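Local coordinates for kinesin-like protein (Caenorhabditis elegans, PDB 5X3E), which is a kinesin-6 motor protein that probably uses ATP hydrolysis in a P-loop motor domain to work along microtubules, at residues A[37-42]-A[85-90]; A[41-46]-A[410-415]; A[79-84]-A[420-425]. One frame throughout, in Å; residues are numbered along the deposited sequence.

Interaction 1: residues A[37-42]-A[85-90]; sequences EVVCRL and RVFSEN
The central sheet of the kinesin motor domain gains an outer parallel strand here, as short strand 86-87 lies along strand 37-42. Cys-40 N donates to Arg-85 O (3.1 Å), and Cys-40 O receives Phe-87 N at 2.8 Å, both donors lying nearly along the carbonyl axis. The third bond, Leu-42 N to Phe-87 O (3.0 Å), is straight at hydrogen (172°), but its donor sits above the carbonyl plane. Cys-40 thus gives to Arg-85 and takes from Phe-87, two residues further on; this split between two partners flanking Val-86 is the mark of parallel pairing. Cys-40 and Val-86, compact and apolar, share one face of this sheet and meet Ile-60. On the other face Phe-87 has CG anti to its carbonyl carbon, and the ring edge meets the branched Val-39 at CE2 to CG2, 3.9 Å. Arg-85 CG stands over one ring face, 3.8 Å above its plane. Arg-41 suits its buried place by its long extended chain: CG rests 3.9 Å from Phe-87 CB, while the guanidinium reaches Thr-129 and Gln-93, close to the probable P-loop. An alanine here in place of Phe-87 would remove the ring and would probably loosen the packing against Val-39 and against Val-96 and Arg-99 of helix 93-109. Arg-85 NH1 forms a salt bridge with a sulfate ion, probably from the crystallisation liquor.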
ATOM      1  N   GLU A  37      -9.617  -1.387  10.169  1.00 59.09           N
ATOM      2  CA  GLU A  37     -10.583  -2.392   9.761  1.00 61.20           C
ATOM      3  C   GLU A  37      -9.841  -3.567   9.143  1.00 63.57           C
ATOM      4  O   GLU A  37      -8.856  -3.382   8.422  1.00 61.04           O
ATOM      5  CB  GLU A  37     -11.600  -1.830   8.763  1.00 58.82           C
ATOM      6  CG  GLU A  37     -12.770  -2.767   8.498  1.00 66.98           C
ATOM      7  CD  GLU A  37     -13.643  -2.331   7.335  1.00 66.34           C
ATOM      8  OE1 GLU A  37     -14.853  -2.637   7.366  1.00 64.30           O
ATOM      9  OE2 GLU A  37     -13.135  -1.668   6.404  1.00 68.45           O
ATOM     10  N   VAL A  38     -10.310  -4.773   9.442  1.00 60.11           N
ATOM     11  CA  VAL A  38      -9.771  -5.994   8.861  1.00 60.65           C
ATOM     12  C   VAL A  38     -10.892  -6.677   8.095  1.00 59.89           C
ATOM     13  O   VAL A  38     -11.961  -6.946   8.658  1.00 65.99           O
ATOM     14  CB  VAL A  38      -9.189  -6.933   9.928  1.00 66.45           C
ATOM     15  CG1 VAL A  38      -8.631  -8.182   9.277  1.00 58.93           C
ATOM     16  CG2 VAL A  38      -8.109  -6.220  10.716  1.00 66.38           C
ATOM     17  N   VAL A  39     -10.652  -6.950   6.814  1.00 65.09           N
ATOM     18  CA  VAL A  39     -11.612  -7.659   5.981  1.00 56.13           C
ATOM     19  C   VAL A  39     -10.933  -8.916   5.454  1.00 60.79           C
ATOM     20  O   VAL A  39      -9.705  -9.044   5.460  1.00 70.28           O
ATOM     21  CB  VAL A  39     -12.152  -6.803   4.817  1.00 51.82           C
ATOM     22  CG1 VAL A  39     -12.678  -5.470   5.329  1.00 51.40           C
ATOM     23  CG2 VAL A  39     -11.084  -6.609   3.748  1.00 43.79           C
ATOM     24  N   CYS A  40     -11.754  -9.859   5.015  1.00 71.32           N
ATOM     25  CA  CYS A  40     -11.281 -11.167   4.596  1.00 66.58           C
ATOM     26  C   CYS A  40     -11.880 -11.506   3.237  1.00 64.31           C
ATOM     27  O   CYS A  40     -13.045 -11.194   2.970  1.00 71.89           O
ATOM     28  CB  CYS A  40     -11.642 -12.229   5.644  1.00 69.11           C
ATOM     29  SG  CYS A  40     -11.088 -13.894   5.260  1.00 76.58           S
ATOM     30  N   ARG A  41     -11.078 -12.134   2.376  1.00 57.37           N
ATOM     31  CA  ARG A  41     -11.503 -12.469   1.020  1.00 66.78           C
ATOM     32  C   ARG A  41     -11.172 -13.924   0.725  1.00 70.04           C
ATOM     33  O   ARG A  41     -10.000 -14.314   0.751  1.00 71.18           O
ATOM     34  CB  ARG A  41     -10.849 -11.565  -0.024  1.00 53.90           C
ATOM     35  CG  ARG A  41     -11.292 -11.914  -1.431  1.00 54.01           C
ATOM     36  CD  ARG A  41     -10.525 -11.159  -2.492  1.00 48.50           C
ATOM     37  NE  ARG A  41     -11.261 -11.149  -3.751  1.00 52.69           N
ATOM     38  CZ  ARG A  41     -10.799 -10.635  -4.884  1.00 57.44           C
ATOM     39  NH1 ARG A  41      -9.592 -10.090  -4.920  1.00 63.36           N
ATOM     40  NH2 ARG A  41     -11.545 -10.668  -5.980  1.00 52.81           N
ATOM     41  N   LEU A  42     -12.204 -14.709   0.415  1.00 62.40           N
ATOM     42  CA  LEU A  42     -12.018 -16.105   0.044  1.00 65.54           C
ATOM     43  C   LEU A  42     -11.719 -16.213  -1.451  1.00 70.03           C
ATOM     44  O   LEU A  42     -12.385 -15.573  -2.274  1.00 74.64           O
ATOM     45  CB  LEU A  42     -13.278 -16.915   0.367  1.00 74.78           C
ATOM     46  CG  LEU A  42     -13.942 -16.827   1.746  1.00 71.88           C
ATOM     47  CD1 LEU A  42     -14.909 -17.995   1.944  1.00 76.73           C
ATOM     48  CD2 LEU A  42     -12.948 -16.740   2.876  1.00 67.08           C
ATOM     49  N   ARG A  85     -15.993  -7.129   7.043  1.00 73.45           N
ATOM     50  CA  ARG A  85     -16.654  -7.577   5.825  1.00 71.94           C
ATOM     51  C   ARG A  85     -15.954  -8.843   5.351  1.00 78.49           C
ATOM     52  O   ARG A  85     -14.728  -8.944   5.443  1.00 75.49           O
ATOM     53  CB  ARG A  85     -16.608  -6.493   4.735  1.00 64.76           C
ATOM     54  CG  ARG A  85     -17.027  -6.984   3.353  1.00 68.63           C
ATOM     55  CD  ARG A  85     -18.529  -7.255   3.276  1.00 85.72           C
ATOM     56  NE  ARG A  85     -18.907  -7.869   2.005  1.00 91.56           N
ATOM     57  CZ  ARG A  85     -19.202  -7.207   0.890  1.00 89.45           C
ATOM     58  NH1 ARG A  85     -19.171  -5.878   0.862  1.00 71.83           N
ATOM     59  NH2 ARG A  85     -19.527  -7.883  -0.205  1.00 84.75           N
ATOM     60  N   VAL A  86     -16.733  -9.809   4.870  1.00 79.35           N
ATOM     61  CA  VAL A  86     -16.193 -11.048   4.316  1.00 73.63           C
ATOM     62  C   VAL A  86     -16.597 -11.127   2.853  1.00 71.09           C
ATOM     63  O   VAL A  86     -17.789 -11.068   2.529  1.00 82.25           O
ATOM     64  CB  VAL A  86     -16.674 -12.292   5.083  1.00 71.05           C
ATOM     65  CG1 VAL A  86     -16.145 -13.556   4.413  1.00 70.84           C
ATOM     66  CG2 VAL A  86     -16.224 -12.239   6.536  1.00 68.09           C
ATOM     67  N   PHE A  87     -15.607 -11.235   1.971  1.00 67.01           N
ATOM     68  CA  PHE A  87     -15.854 -11.455   0.554  1.00 62.19           C
ATOM     69  C   PHE A  87     -15.803 -12.940   0.238  1.00 70.64           C
ATOM     70  O   PHE A  87     -14.947 -13.665   0.750  1.00 87.11           O
ATOM     71  CB  PHE A  87     -14.828 -10.722  -0.308  1.00 63.22           C
ATOM     72  CG  PHE A  87     -14.778  -9.241  -0.071  1.00 71.65           C
ATOM     73  CD1 PHE A  87     -15.707  -8.403  -0.665  1.00 65.99           C
ATOM     74  CD2 PHE A  87     -13.792  -8.686   0.729  1.00 61.81           C
ATOM     75  CE1 PHE A  87     -15.662  -7.042  -0.456  1.00 65.56           C
ATOM     76  CE2 PHE A  87     -13.743  -7.327   0.941  1.00 57.75           C
ATOM     77  CZ  PHE A  87     -14.679  -6.503   0.348  1.00 63.14           C
ATOM     78  N   SER A  88     -16.728 -13.387  -0.610  1.00 74.36           N
ATOM     79  CA  SER A  88     -16.796 -14.765  -1.065  1.00 71.58           C
ATOM     80  C   SER A  88     -16.179 -14.877  -2.457  1.00 77.90           C
ATOM     81  O   SER A  88     -15.660 -13.906  -3.014  1.00 88.21           O
ATOM     82  CB  SER A  88     -18.242 -15.258  -1.050  1.00 65.32           C
ATOM     83  OG  SER A  88     -19.028 -14.549  -1.992  1.00 87.13           O
ATOM     84  N   GLU A  89     -16.237 -16.087  -3.027  1.00 66.58           N
ATOM     85  CA  GLU A  89     -15.747 -16.290  -4.388  1.00 64.81           C
ATOM     86  C   GLU A  89     -16.526 -15.466  -5.405  1.00 73.72           C
ATOM     87  O   GLU A  89     -15.994 -15.121  -6.467  1.00 61.32           O
ATOM     88  CB  GLU A  89     -15.834 -17.768  -4.764  1.00 83.07           C
ATOM     89  CG  GLU A  89     -15.330 -18.728  -3.704  1.00 98.34           C
ATOM     90  CD  GLU A  89     -15.523 -20.177  -4.113  1.00106.87           C
ATOM     91  OE1 GLU A  89     -15.130 -21.075  -3.338  1.00117.63           O
ATOM     92  OE2 GLU A  89     -16.064 -20.414  -5.216  1.00105.43           O
ATOM     93  N   ASN A  90     -17.778 -15.135  -5.100  1.00 82.53           N
ATOM     94  CA  ASN A  90     -18.600 -14.416  -6.060  1.00 78.58           C
ATOM     95  C   ASN A  90     -18.259 -12.932  -6.121  1.00 75.63           C
ATOM     96  O   ASN A  90     -18.479 -12.293  -7.156  1.00 82.09           O
ATOM     97  CB  ASN A  90     -20.072 -14.616  -5.719  1.00 78.19           C
ATOM     98  CG  ASN A  90     -20.451 -16.081  -5.639  1.00 93.88           C
ATOM     99  OD1 ASN A  90     -20.776 -16.593  -4.566  1.00 96.77           O
ATOM    100  ND2 ASN A  90     -20.409 -16.765  -6.777  1.00 95.02           N
TER

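Interaction 2: residues A[41-46]-A[410-415]; sequences RLCPYT and CVNPKP
Strands 37-42 and 404-411 run parallel at their C-terminal ends and then diverge, the CA separation growing from 4.9 Å between Arg-41 and Cys-410 to 6.3 Å between Tyr-45 and Pro-413. Val-411 N gives Arg-41 O a bond of 3.2 Å, with the donor above the carbonyl plane. A weak one follows from Cys-43 N to Val-411 O, after which Pro-413 has no N-H to continue the pairing. Beside this last pair Leu-42 and Val-411 point the same way and touch through CD2 and CG2, two branched apolar side chains filling one face of the sheet. Cys-43 holds SG between its backbone N and carbonyl carbon (chi1 58°), which lays the sulfur against the carboxamide of Asn-412, 3.4 Å from its CG. That carboxamide forms an Asx turn: OD1 accepts Lys-414 N at 2.9 Å, and ND2 is taken by Gly-123 O, so both ends of the amide are held. In the P-loop NTPase fold such strand ends border the nucleotide site, and the partner Gly-123 lies in the probable P-loop itself. Further along segment 41-46, Tyr-45 has CG anti to the backbone N (chi1 170°) and slides past Pro-413 in the opposite direction, CB to CG 3.9 Å. One face of its ring receives Lys-414 CA in a CH-pi contact, 4.1 Å from the centroid, while the lysine's CG reaches Tyr-45 CE1. The rigid ring of Pro-413 gives Tyr-45 a fixed apolar surface; Pro-415 meets only the far end of the tyrosine, its CD lying 3.4 Å from Tyr-45 OH. That hydroxyl also has a weak bond to Thr-49 O.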
ATOM      1  N   ARG A  41     -11.078 -12.134   2.376  1.00 57.37           N
ATOM      2  CA  ARG A  41     -11.503 -12.469   1.020  1.00 66.78           C
ATOM      3  C   ARG A  41     -11.172 -13.924   0.725  1.00 70.04           C
ATOM      4  O   ARG A  41     -10.000 -14.314   0.751  1.00 71.18           O
ATOM      5  CB  ARG A  41     -10.849 -11.565  -0.024  1.00 53.90           C
ATOM      6  CG  ARG A  41     -11.292 -11.914  -1.431  1.00 54.01           C
ATOM      7  CD  ARG A  41     -10.525 -11.159  -2.492  1.00 48.50           C
ATOM      8  NE  ARG A  41     -11.261 -11.149  -3.751  1.00 52.69           N
ATOM      9  CZ  ARG A  41     -10.799 -10.635  -4.884  1.00 57.44           C
ATOM     10  NH1 ARG A  41      -9.592 -10.090  -4.920  1.00 63.36           N
ATOM     11  NH2 ARG A  41     -11.545 -10.668  -5.980  1.00 52.81           N
ATOM     12  N   LEU A  42     -12.204 -14.709   0.415  1.00 62.40           N
ATOM     13  CA  LEU A  42     -12.018 -16.105   0.044  1.00 65.54           C
ATOM     14  C   LEU A  42     -11.719 -16.213  -1.451  1.00 70.03           C
ATOM     15  O   LEU A  42     -12.385 -15.573  -2.274  1.00 74.64           O
ATOM     16  CB  LEU A  42     -13.278 -16.915   0.367  1.00 74.78           C
ATOM     17  CG  LEU A  42     -13.942 -16.827   1.746  1.00 71.88           C
ATOM     18  CD1 LEU A  42     -14.909 -17.995   1.944  1.00 76.73           C
ATOM     19  CD2 LEU A  42     -12.948 -16.740   2.876  1.00 67.08           C
ATOM     20  N   CYS A  43     -10.729 -17.018  -1.801  1.00 67.47           N
ATOM     21  CA  CYS A  43     -10.464 -17.255  -3.210  1.00 78.04           C
ATOM     22  C   CYS A  43     -11.366 -18.378  -3.727  1.00 81.17           C
ATOM     23  O   CYS A  43     -11.972 -19.111  -2.940  1.00 84.54           O
ATOM     24  CB  CYS A  43      -8.996 -17.612  -3.417  1.00 68.71           C
ATOM     25  SG  CYS A  43      -8.484 -19.046  -2.486  1.00 87.55           S
ATOM     26  N   PRO A  44     -11.494 -18.524  -5.048  1.00 76.63           N
ATOM     27  CA  PRO A  44     -12.306 -19.627  -5.583  1.00 87.60           C
ATOM     28  C   PRO A  44     -11.787 -20.990  -5.134  1.00 98.06           C
ATOM     29  O   PRO A  44     -10.579 -21.238  -5.103  1.00106.08           O
ATOM     30  CB  PRO A  44     -12.195 -19.446  -7.103  1.00 95.16           C
ATOM     31  CG  PRO A  44     -11.034 -18.504  -7.310  1.00 85.37           C
ATOM     32  CD  PRO A  44     -11.060 -17.610  -6.119  1.00 73.47           C
ATOM     33  N   TYR A  45     -12.723 -21.871  -4.771  1.00102.46           N
ATOM     34  CA  TYR A  45     -12.413 -23.216  -4.287  1.00104.80           C
ATOM     35  C   TYR A  45     -13.443 -24.199  -4.830  1.00114.45           C
ATOM     36  O   TYR A  45     -14.615 -24.148  -4.442  1.00119.76           O
ATOM     37  CB  TYR A  45     -12.379 -23.263  -2.760  1.00103.56           C
ATOM     38  CG  TYR A  45     -12.304 -24.666  -2.201  1.00112.27           C
ATOM     39  CD1 TYR A  45     -11.236 -25.500  -2.499  1.00112.14           C
ATOM     40  CD2 TYR A  45     -13.305 -25.157  -1.372  1.00113.86           C
ATOM     41  CE1 TYR A  45     -11.167 -26.780  -1.994  1.00112.56           C
ATOM     42  CE2 TYR A  45     -13.243 -26.436  -0.859  1.00119.13           C
ATOM     43  CZ  TYR A  45     -12.170 -27.242  -1.171  1.00121.92           C
ATOM     44  OH  TYR A  45     -12.111 -28.520  -0.662  1.00128.61           O
ATOM     45  N   THR A  46     -13.009 -25.088  -5.720  1.00119.61           N
ATOM     46  CA  THR A  46     -13.893 -26.080  -6.335  1.00118.86           C
ATOM     47  C   THR A  46     -13.762 -27.441  -5.648  1.00123.85           C
ATOM     48  O   THR A  46     -13.405 -28.447  -6.263  1.00131.61           O
ATOM     49  CB  THR A  46     -13.592 -26.194  -7.827  1.00125.62           C
ATOM     50  OG1 THR A  46     -12.254 -26.677  -8.007  1.00130.36           O
ATOM     51  CG2 THR A  46     -13.721 -24.835  -8.497  1.00121.57           C
ATOM     52  N   CYS A 410      -6.436 -12.483   2.937  1.00 58.79           N
ATOM     53  CA  CYS A 410      -6.768 -13.435   1.887  1.00 57.48           C
ATOM     54  C   CYS A 410      -6.562 -14.848   2.421  1.00 74.03           C
ATOM     55  O   CYS A 410      -5.494 -15.160   2.959  1.00 83.68           O
ATOM     56  CB  CYS A 410      -5.893 -13.193   0.656  1.00 59.44           C
ATOM     57  SG  CYS A 410      -6.136 -11.564  -0.112  1.00 80.25           S
ATOM     58  N   VAL A 411      -7.567 -15.706   2.263  1.00 74.07           N
ATOM     59  CA  VAL A 411      -7.492 -17.073   2.771  1.00 76.35           C
ATOM     60  C   VAL A 411      -8.006 -18.038   1.711  1.00 74.83           C
ATOM     61  O   VAL A 411      -8.937 -17.722   0.964  1.00 85.90           O
ATOM     62  CB  VAL A 411      -8.275 -17.256   4.088  1.00 77.16           C
ATOM     63  CG1 VAL A 411      -7.593 -16.524   5.238  1.00 70.38           C
ATOM     64  CG2 VAL A 411      -9.690 -16.782   3.926  1.00 71.02           C
ATOM     65  N   ASN A 412      -7.387 -19.218   1.644  1.00 75.37           N
ATOM     66  CA  ASN A 412      -7.822 -20.259   0.730  1.00 80.43           C
ATOM     67  C   ASN A 412      -8.686 -21.266   1.470  1.00 91.53           C
ATOM     68  O   ASN A 412      -8.235 -21.829   2.479  1.00 90.08           O
ATOM     69  CB  ASN A 412      -6.622 -20.956   0.096  1.00 83.66           C
ATOM     70  CG  ASN A 412      -7.001 -21.782  -1.126  1.00 87.96           C
ATOM     71  OD1 ASN A 412      -8.010 -22.487  -1.127  1.00 88.69           O
ATOM     72  ND2 ASN A 412      -6.201 -21.677  -2.180  1.00 86.96           N
ATOM     73  N   PRO A 413      -9.922 -21.510   1.021  1.00 91.91           N
ATOM     74  CA  PRO A 413     -10.788 -22.480   1.714  1.00 84.82           C
ATOM     75  C   PRO A 413     -10.345 -23.924   1.563  1.00 94.96           C
ATOM     76  O   PRO A 413     -10.963 -24.803   2.179  1.00112.26           O
ATOM     77  CB  PRO A 413     -12.161 -22.263   1.054  1.00 80.26           C
ATOM     78  CG  PRO A 413     -12.054 -20.952   0.325  1.00 93.11           C
ATOM     79  CD  PRO A 413     -10.622 -20.838  -0.084  1.00 91.95           C
ATOM     80  N   LYS A 414      -9.321 -24.201   0.761  1.00 96.08           N
ATOM     81  CA  LYS A 414      -8.867 -25.573   0.581  1.00100.09           C
ATOM     82  C   LYS A 414      -8.449 -26.162   1.928  1.00 95.11           C
ATOM     83  O   LYS A 414      -7.820 -25.469   2.738  1.00 93.62           O
ATOM     84  CB  LYS A 414      -7.710 -25.624  -0.420  1.00104.09           C
ATOM     85  CG  LYS A 414      -7.796 -26.798  -1.389  1.00131.17           C
ATOM     86  CD  LYS A 414      -6.812 -26.688  -2.545  1.00136.71           C
ATOM     87  CE  LYS A 414      -6.988 -27.856  -3.514  1.00129.88           C
ATOM     88  NZ  LYS A 414      -6.083 -27.763  -4.692  1.00127.73           N
ATOM     89  N   PRO A 415      -8.778 -27.429   2.205  1.00 98.61           N
ATOM     90  CA  PRO A 415      -8.424 -28.009   3.511  1.00108.56           C
ATOM     91  C   PRO A 415      -6.930 -28.107   3.742  1.00111.27           C
ATOM     92  O   PRO A 415      -6.506 -28.288   4.889  1.00111.99           O
ATOM     93  CB  PRO A 415      -9.072 -29.398   3.461  1.00105.51           C
ATOM     94  CG  PRO A 415      -9.054 -29.741   2.016  1.00106.84           C
ATOM     95  CD  PRO A 415      -9.337 -28.445   1.296  1.00101.90           C
TER

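Interaction 3: residues A[79-84]-A[420-425]; sequences KVFRFG and ENMSAL
The clearest interaction between segments 79-84 and 420-425 is a CH-pi contact. Leu-425 CB lies over one face of the Phe-81 ring, 3.6 Å from the centroid and only 17° off the ring normal, displaced toward the rim. The two side chains cross at about a right angle, and Leu-425 CD1 lies beyond the rim, 3.5 Å from Phe-81 CD1. A flat ring suits this place because it offers a broad face to a branched aliphatic chain.

Ordinary apolar packing extends the contact on both flanks. The other methyl of Leu-425, CD2, meets Phe-83 CZ at 3.5 Å, so one leucine is shared between two aromatics that point from the same side of the strand region. Met-422 starts off at a slant, but its flexible chain bends at chi2 (-64°) and chi3 (-53°), bringing CE to the edge of the Phe-81 ring, 4.3 Å from CZ. Met-422 CE also rests against the alkyl chain of Lys-79, 3.5 Å from its CD; an extended lysine serves well here, since its methylenes give the thioether methyl an apolar surface, and NZ at the tip still lies beside that methyl.

Hydrogen bonds do not cross this contact; they shape the helical side. Glu-420 O accepts from both Ala-424 N and Ser-423 OG, the latter at 2.8 Å, and Leu-425 N bonds Asn-421 O at 2.8 Å, which helps hold the backbone of Leu-425 in place.

Leu-425 also touches Cys-40 and Val-411, and Ala-424 packs on Ile-409 and Val-411. Helix 418-424, probably the last helix before the neck linker, thus lies between the central sheet and the small antiparallel sheet in which strand 79-82 pairs with 59-62 and 430-433.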
ATOM      1  N   LYS A  79     -13.748 -22.600  15.526  1.00117.84           N
ATOM      2  CA  LYS A  79     -13.665 -21.180  15.841  1.00116.39           C
ATOM      3  C   LYS A  79     -14.454 -20.375  14.819  1.00113.41           C
ATOM      4  O   LYS A  79     -14.591 -20.770  13.658  1.00112.00           O
ATOM      5  CB  LYS A  79     -12.214 -20.673  15.883  1.00113.25           C
ATOM      6  CG  LYS A  79     -11.435 -21.093  17.118  1.00119.23           C
ATOM      7  CD  LYS A  79     -10.016 -20.541  17.081  1.00117.02           C
ATOM      8  CE  LYS A  79      -9.167 -21.079  18.228  1.00124.75           C
ATOM      9  NZ  LYS A  79      -7.725 -20.720  18.082  1.00114.98           N
ATOM     10  N   VAL A  80     -14.966 -19.230  15.267  1.00105.96           N
ATOM     11  CA  VAL A  80     -15.719 -18.306  14.430  1.00101.96           C
ATOM     12  C   VAL A  80     -15.055 -16.941  14.522  1.00108.12           C
ATOM     13  O   VAL A  80     -14.815 -16.436  15.625  1.00115.20           O
ATOM     14  CB  VAL A  80     -17.195 -18.226  14.858  1.00 94.78           C
ATOM     15  CG1 VAL A  80     -17.916 -17.157  14.062  1.00 97.74           C
ATOM     16  CG2 VAL A  80     -17.864 -19.566  14.674  1.00 93.20           C
ATOM     17  N   PHE A  81     -14.755 -16.348  13.372  1.00105.39           N
ATOM     18  CA  PHE A  81     -14.037 -15.084  13.322  1.00102.43           C
ATOM     19  C   PHE A  81     -14.923 -14.004  12.722  1.00 97.92           C
ATOM     20  O   PHE A  81     -15.634 -14.244  11.741  1.00100.75           O
ATOM     21  CB  PHE A  81     -12.752 -15.225  12.514  1.00 98.47           C
ATOM     22  CG  PHE A  81     -11.755 -16.150  13.135  1.00 99.33           C
ATOM     23  CD1 PHE A  81     -11.611 -17.445  12.671  1.00 99.98           C
ATOM     24  CD2 PHE A  81     -10.973 -15.730  14.197  1.00102.02           C
ATOM     25  CE1 PHE A  81     -10.691 -18.300  13.245  1.00108.93           C
ATOM     26  CE2 PHE A  81     -10.051 -16.577  14.774  1.00105.33           C
ATOM     27  CZ  PHE A  81      -9.910 -17.865  14.298  1.00115.62           C
ATOM     28  N   ARG A  82     -14.858 -12.810  13.301  1.00 95.10           N
ATOM     29  CA  ARG A  82     -15.662 -11.680  12.862  1.00 96.86           C
ATOM     30  C   ARG A  82     -14.762 -10.628  12.229  1.00 94.38           C
ATOM     31  O   ARG A  82     -13.778 -10.195  12.837  1.00102.00           O
ATOM     32  CB  ARG A  82     -16.446 -11.083  14.033  1.00106.47           C
ATOM     33  CG  ARG A  82     -17.412  -9.987  13.630  1.00118.81           C
ATOM     34  CD  ARG A  82     -18.324  -9.610  14.788  1.00131.41           C
ATOM     35  NE  ARG A  82     -19.248  -8.538  14.425  1.00135.19           N
ATOM     36  CZ  ARG A  82     -20.418  -8.741  13.827  1.00127.77           C
ATOM     37  NH1 ARG A  82     -21.204  -7.714  13.527  1.00127.05           N
ATOM     38  NH2 ARG A  82     -20.804  -9.973  13.527  1.00120.30           N
ATOM     39  N   PHE A  83     -15.106 -10.219  11.014  1.00 85.16           N
ATOM     40  CA  PHE A  83     -14.397  -9.175  10.293  1.00 78.74           C
ATOM     41  C   PHE A  83     -15.373  -8.065   9.929  1.00 77.80           C
ATOM     42  O   PHE A  83     -16.594  -8.233   9.996  1.00 87.97           O
ATOM     43  CB  PHE A  83     -13.739  -9.728   9.022  1.00 76.71           C
ATOM     44  CG  PHE A  83     -12.737 -10.809   9.278  1.00 80.32           C
ATOM     45  CD1 PHE A  83     -11.422 -10.496   9.575  1.00 91.39           C
ATOM     46  CD2 PHE A  83     -13.111 -12.141   9.223  1.00 82.62           C
ATOM     47  CE1 PHE A  83     -10.497 -11.491   9.808  1.00 92.25           C
ATOM     48  CE2 PHE A  83     -12.191 -13.140   9.456  1.00 88.47           C
ATOM     49  CZ  PHE A  83     -10.882 -12.813   9.751  1.00 96.31           C
ATOM     50  N   GLY A  84     -14.825  -6.918   9.531  1.00 74.21           N
ATOM     51  CA  GLY A  84     -15.670  -5.831   9.075  1.00 71.49           C
ATOM     52  C   GLY A  84     -16.469  -6.171   7.836  1.00 74.54           C
ATOM     53  O   GLY A  84     -17.525  -5.573   7.604  1.00 84.16           O
ATOM     54  N   GLU A 420      -2.784 -22.803   8.344  1.00119.36           N
ATOM     55  CA  GLU A 420      -2.294 -21.475   7.996  1.00106.79           C
ATOM     56  C   GLU A 420      -3.413 -20.441   7.994  1.00108.92           C
ATOM     57  O   GLU A 420      -3.155 -19.253   8.223  1.00118.45           O
ATOM     58  CB  GLU A 420      -1.594 -21.514   6.639  1.00106.06           C
ATOM     59  CG  GLU A 420      -0.219 -22.163   6.677  1.00115.88           C
ATOM     60  CD  GLU A 420       0.754 -21.408   7.567  1.00123.65           C
ATOM     61  OE1 GLU A 420       0.685 -20.159   7.598  1.00119.80           O
ATOM     62  OE2 GLU A 420       1.585 -22.062   8.235  1.00126.28           O
ATOM     63  N   ASN A 421      -4.653 -20.864   7.740  1.00108.69           N
ATOM     64  CA  ASN A 421      -5.775 -19.937   7.860  1.00 96.72           C
ATOM     65  C   ASN A 421      -6.063 -19.607   9.318  1.00101.18           C
ATOM     66  O   ASN A 421      -6.586 -18.529   9.617  1.00101.27           O
ATOM     67  CB  ASN A 421      -7.018 -20.517   7.185  1.00 82.73           C
ATOM     68  CG  ASN A 421      -6.863 -20.641   5.676  1.00 85.09           C
ATOM     69  OD1 ASN A 421      -6.025 -19.976   5.064  1.00 78.60           O
ATOM     70  ND2 ASN A 421      -7.676 -21.496   5.070  1.00 96.34           N
ATOM     71  N   MET A 422      -5.723 -20.517  10.234  1.00109.30           N
ATOM     72  CA  MET A 422      -5.923 -20.251  11.654  1.00110.47           C
ATOM     73  C   MET A 422      -5.082 -19.070  12.115  1.00107.21           C
ATOM     74  O   MET A 422      -5.509 -18.290  12.975  1.00100.85           O
ATOM     75  CB  MET A 422      -5.597 -21.499  12.470  1.00116.17           C
ATOM     76  CG  MET A 422      -6.632 -22.592  12.321  1.00123.68           C
ATOM     77  SD  MET A 422      -8.215 -22.039  12.977  1.00129.12           S
ATOM     78  CE  MET A 422      -7.707 -21.505  14.606  1.00121.98           C
ATOM     79  N   SER A 423      -3.872 -18.933  11.570  1.00110.97           N
ATOM     80  CA  SER A 423      -3.032 -17.786  11.891  1.00112.68           C
ATOM     81  C   SER A 423      -3.496 -16.538  11.151  1.00107.83           C
ATOM     82  O   SER A 423      -3.439 -15.430  11.697  1.00109.26           O
ATOM     83  CB  SER A 423      -1.576 -18.087  11.541  1.00120.49           C
ATOM     84  OG  SER A 423      -1.425 -18.276  10.143  1.00119.33           O
ATOM     85  N   ALA A 424      -3.951 -16.699   9.906  1.00106.87           N
ATOM     86  CA  ALA A 424      -4.388 -15.553   9.116  1.00 93.42           C
ATOM     87  C   ALA A 424      -5.675 -14.960   9.669  1.00 86.59           C
ATOM     88  O   ALA A 424      -5.872 -13.740   9.630  1.00 82.53           O
ATOM     89  CB  ALA A 424      -4.569 -15.957   7.654  1.00 86.42           C
ATOM     90  N   LEU A 425      -6.569 -15.809  10.173  1.00 93.60           N
ATOM     91  CA  LEU A 425      -7.818 -15.336  10.752  1.00 90.86           C
ATOM     92  C   LEU A 425      -7.646 -14.825  12.175  1.00 89.19           C
ATOM     93  O   LEU A 425      -8.589 -14.254  12.727  1.00 89.53           O
ATOM     94  CB  LEU A 425      -8.873 -16.448  10.720  1.00 93.55           C
ATOM     95  CG  LEU A 425      -9.304 -16.981   9.350  1.00 81.56           C
ATOM     96  CD1 LEU A 425     -10.193 -18.197   9.508  1.00 81.73           C
ATOM     97  CD2 LEU A 425     -10.009 -15.921   8.532  1.00 81.20           C
TER

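In the fold
From the N terminus, strand 37-42 is the common starting point of interactions 1 and 2. Interaction 1 closes the shorter loop, bringing 85-90 back as its outer neighbour; interaction 2 joins 41-46 to 410-415, near the C-terminal end of the motor domain sequence, and so spans most of the chain. Interaction 3 starts at 79-84, inside both loops, and ends at 420-425, beyond both, so it crosses each. Direct links connect them: Val-38 O probably bonds Gly-84 N, and Asn-412 O Asn-421 ND2, while Glu-89 makes a weak bond to Tyr-45 N. Together they tie the first strand, the late strand 404-411, helix 418-424 and the small antiparallel sheet at one side of the domain.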